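Local coordinates for protein uncharacterized HTH-type transcriptional regulator YydK (Bacillus subtilis subsp. subtilis, PDB 3BWG) that probably binds DNA through a GntR-type winged helix-turn-helix and regulates transcription, with a UTRA domain that may sense an effector, at the interface of chains A and B. Coordinates in Å, arbitrary orientation; residue numbers count along the deposited sequence, not the author numbering. Chains: chain A/B, Uncharacterized HTH-type transcriptional regulator yydK.

The interface of chains A and B. Residues chain A 25, 60, 62, 70, 236; chain B 175, 211-213.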
ATOM      1  N   GLN A  25     -16.760   9.244  -7.736  1.00 40.24           N
ATOM      2  CA  GLN A  25     -16.819   7.814  -7.422  1.00 38.67           C
ATOM      3  C   GLN A  25     -18.186   7.218  -7.741  1.00 37.59           C
ATOM      4  O   GLN A  25     -19.204   7.801  -7.410  1.00 36.30           O
ATOM      5  CB  GLN A  25     -16.500   7.548  -5.968  1.00 39.67           C
ATOM      6  CG  GLN A  25     -16.535   6.066  -5.672  1.00 40.60           C
ATOM      7  CD  GLN A  25     -15.474   5.643  -4.732  1.00 41.61           C
ATOM      8  OE1 GLN A  25     -14.298   5.993  -4.889  1.00 41.56           O
ATOM      9  NE2 GLN A  25     -15.873   4.891  -3.714  1.00 43.24           N
ATOM     10  N   PHE A  60     -13.390   0.913 -10.556  1.00 33.51           N
ATOM     11  CA  PHE A  60     -13.763  -0.427 -10.132  1.00 34.78           C
ATOM     12  C   PHE A  60     -14.770  -1.028 -11.085  1.00 36.23           C
ATOM     13  O   PHE A  60     -15.549  -0.305 -11.731  1.00 36.40           O
ATOM     14  CB  PHE A  60     -14.229  -0.493  -8.670  1.00 31.54           C
ATOM     15  CG  PHE A  60     -15.565   0.184  -8.402  1.00 30.75           C
ATOM     16  CD1 PHE A  60     -15.628   1.565  -8.144  1.00 30.36           C
ATOM     17  CD2 PHE A  60     -16.740  -0.559  -8.316  1.00 28.96           C
ATOM     18  CE1 PHE A  60     -16.859   2.189  -7.842  1.00 28.74           C
ATOM     19  CE2 PHE A  60     -17.966   0.071  -8.022  1.00 28.99           C
ATOM     20  CZ  PHE A  60     -18.012   1.442  -7.782  1.00 28.33           C
ATOM     21  N   VAL A  62     -17.725  -4.162 -11.889  1.00 44.64           N
ATOM     22  CA  VAL A  62     -18.606  -5.188 -11.340  1.00 45.36           C
ATOM     23  C   VAL A  62     -19.281  -5.906 -12.490  1.00 46.61           C
ATOM     24  O   VAL A  62     -20.026  -5.292 -13.262  1.00 46.94           O
ATOM     25  CB  VAL A  62     -19.584  -4.691 -10.156  1.00 45.48           C
ATOM     26  CG1 VAL A  62     -19.616  -3.162  -9.948  1.00 44.80           C
ATOM     27  CG2 VAL A  62     -21.001  -5.305 -10.243  1.00 45.76           C
ATOM     28  N   ARG A  70     -13.554   5.495  -9.748  1.00 38.39           N
ATOM     29  CA  ARG A  70     -13.176   5.390  -8.358  1.00 38.64           C
ATOM     30  C   ARG A  70     -12.378   6.611  -7.999  1.00 38.40           C
ATOM     31  O   ARG A  70     -11.426   6.948  -8.680  1.00 39.05           O
ATOM     32  CB  ARG A  70     -12.410   4.101  -8.094  1.00 40.06           C
ATOM     33  CG  ARG A  70     -11.595   4.166  -6.849  1.00 41.14           C
ATOM     34  CD  ARG A  70     -11.794   3.018  -5.921  1.00 42.59           C
ATOM     35  NE  ARG A  70     -10.802   1.965  -6.056  1.00 42.46           N
ATOM     36  CZ  ARG A  70      -9.988   1.506  -5.107  1.00 38.51           C
ATOM     37  NH1 ARG A  70      -9.987   1.963  -3.874  1.00 39.62           N
ATOM     38  NH2 ARG A  70      -9.202   0.503  -5.409  1.00 37.37           N
ATOM     39  N   SER A 236      -9.924  -5.181  -4.432  1.00 57.00           N
ATOM     40  CA  SER A 236     -10.792  -6.157  -3.794  1.00 58.62           C
ATOM     41  C   SER A 236     -10.036  -7.344  -3.170  1.00 59.25           C
ATOM     42  O   SER A 236     -10.048  -7.518  -1.936  1.00 58.87           O
ATOM     43  CB  SER A 236     -11.899  -6.596  -4.758  1.00 58.36           C
ATOM     44  OG  SER A 236     -12.547  -5.445  -5.310  1.00 58.69           O
TER
ATOM     45  N   PHE B 175     -12.811  -3.013  -2.465  1.00 43.05           N
ATOM     46  CA  PHE B 175     -11.710  -2.086  -2.307  1.00 41.51           C
ATOM     47  C   PHE B 175     -11.829  -1.272  -1.019  1.00 41.38           C
ATOM     48  O   PHE B 175     -12.917  -1.167  -0.419  1.00 41.75           O
ATOM     49  CB  PHE B 175     -11.598  -1.196  -3.538  1.00 41.37           C
ATOM     50  CG  PHE B 175     -12.832  -0.364  -3.813  1.00 42.30           C
ATOM     51  CD1 PHE B 175     -12.947   0.924  -3.308  1.00 42.03           C
ATOM     52  CD2 PHE B 175     -13.862  -0.861  -4.626  1.00 44.26           C
ATOM     53  CE1 PHE B 175     -14.076   1.709  -3.583  1.00 43.03           C
ATOM     54  CE2 PHE B 175     -15.011  -0.078  -4.906  1.00 44.05           C
ATOM     55  CZ  PHE B 175     -15.123   1.190  -4.371  1.00 41.88           C
ATOM     56  N   THR B 211     -17.955  -5.121  -2.885  1.00 39.87           N
ATOM     57  CA  THR B 211     -17.495  -5.147  -4.295  1.00 40.20           C
ATOM     58  C   THR B 211     -18.328  -4.232  -5.212  1.00 42.62           C
ATOM     59  O   THR B 211     -17.831  -3.801  -6.269  1.00 43.93           O
ATOM     60  CB  THR B 211     -17.528  -6.557  -4.887  1.00 39.75           C
ATOM     61  OG1 THR B 211     -18.811  -7.110  -4.629  1.00 39.73           O
ATOM     62  CG2 THR B 211     -16.436  -7.439  -4.289  1.00 39.30           C
ATOM     63  N   ASN B 212     -19.575  -3.929  -4.811  1.00 43.19           N
ATOM     64  CA  ASN B 212     -20.443  -2.988  -5.565  1.00 43.51           C
ATOM     65  C   ASN B 212     -20.138  -1.529  -5.269  1.00 43.18           C
ATOM     66  O   ASN B 212     -20.836  -0.628  -5.770  1.00 43.72           O
ATOM     67  CB  ASN B 212     -21.935  -3.273  -5.346  1.00 44.52           C
ATOM     68  CG  ASN B 212     -22.336  -3.230  -3.871  1.00 47.44           C
ATOM     69  OD1 ASN B 212     -21.725  -2.548  -3.055  1.00 46.86           O
ATOM     70  ND2 ASN B 212     -23.372  -3.972  -3.528  1.00 49.73           N
ATOM     71  N   GLY B 213     -19.103  -1.278  -4.452  1.00 40.93           N
ATOM     72  CA  GLY B 213     -18.659   0.084  -4.223  1.00 38.84           C
ATOM     73  C   GLY B 213     -19.306   0.743  -3.015  1.00 40.47           C
ATOM     74  O   GLY B 213     -18.915   1.826  -2.618  1.00 40.42           O
TER
HETATM   75  O   HOH W   1     -18.474   4.169  -3.563  1.00 43.86           O
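The ring of B:Phe175 meets A:Phe60 and A:Arg70 on one and the same side of its plane, CD of A:Arg70 over the face and A:Phe60 beneath the far rim at CE2 and CZ. CE2 in turn stands over one face of the A:Phe60 ring, 3.5 Å from CG and displaced toward the rim, so a ring corner rather than a parallel face makes the contact. CG of B:Phe175 lies between the backbone N and the carbonyl carbon (chi1 60°), the setting in which its CE2 reaches the A:Phe60 ring.

A:Arg70 packs nearer the CD1/CE1 edge. Its CD sits 3.8 Å from the B:Phe175 ring centroid, a CH-pi contact. Bends at chi2 and chi3 carry the arginine past the phenylalanine in the opposite direction, and the guanidinium, tilted 39° from the ring, lies alongside CB and CD1 and receives CB over one of its own faces. That tilt argues against a flat cation-pi stack. Farther along A:Phe60, CE2 meets the CA of B:Gly213 at 3.9 Å and the carbonyl O of B:Asn212 at 3.7 Å, so the backbone of the 211-213 loop borders the ring's outer end.

Polar linkage is indirect, with no nitrogen or oxygen pair bonding directly between the chains here. The amide NE2 of A:Gln25 lies in plane at the edge of the B:Phe175 ring and donates an almost straight hydrogen bond to water 1 (2.7 Å, 177° at H). The same water lies 2.6 Å from the carbonyl O of B:Gly213, bridging the chains.

In the fold, A:Phe60 belongs to strand 59-62 and A:Arg70 directly follows strand 66-69, the wing of the GntR-type winged helix; B:Phe175 lies near the start of strand 173-184 in the UTRA domain. This patch of the two-fold interface packs one chain's DNA-binding domain on its partner's UTRA domain, and may influence its orientation if the dimer is biological.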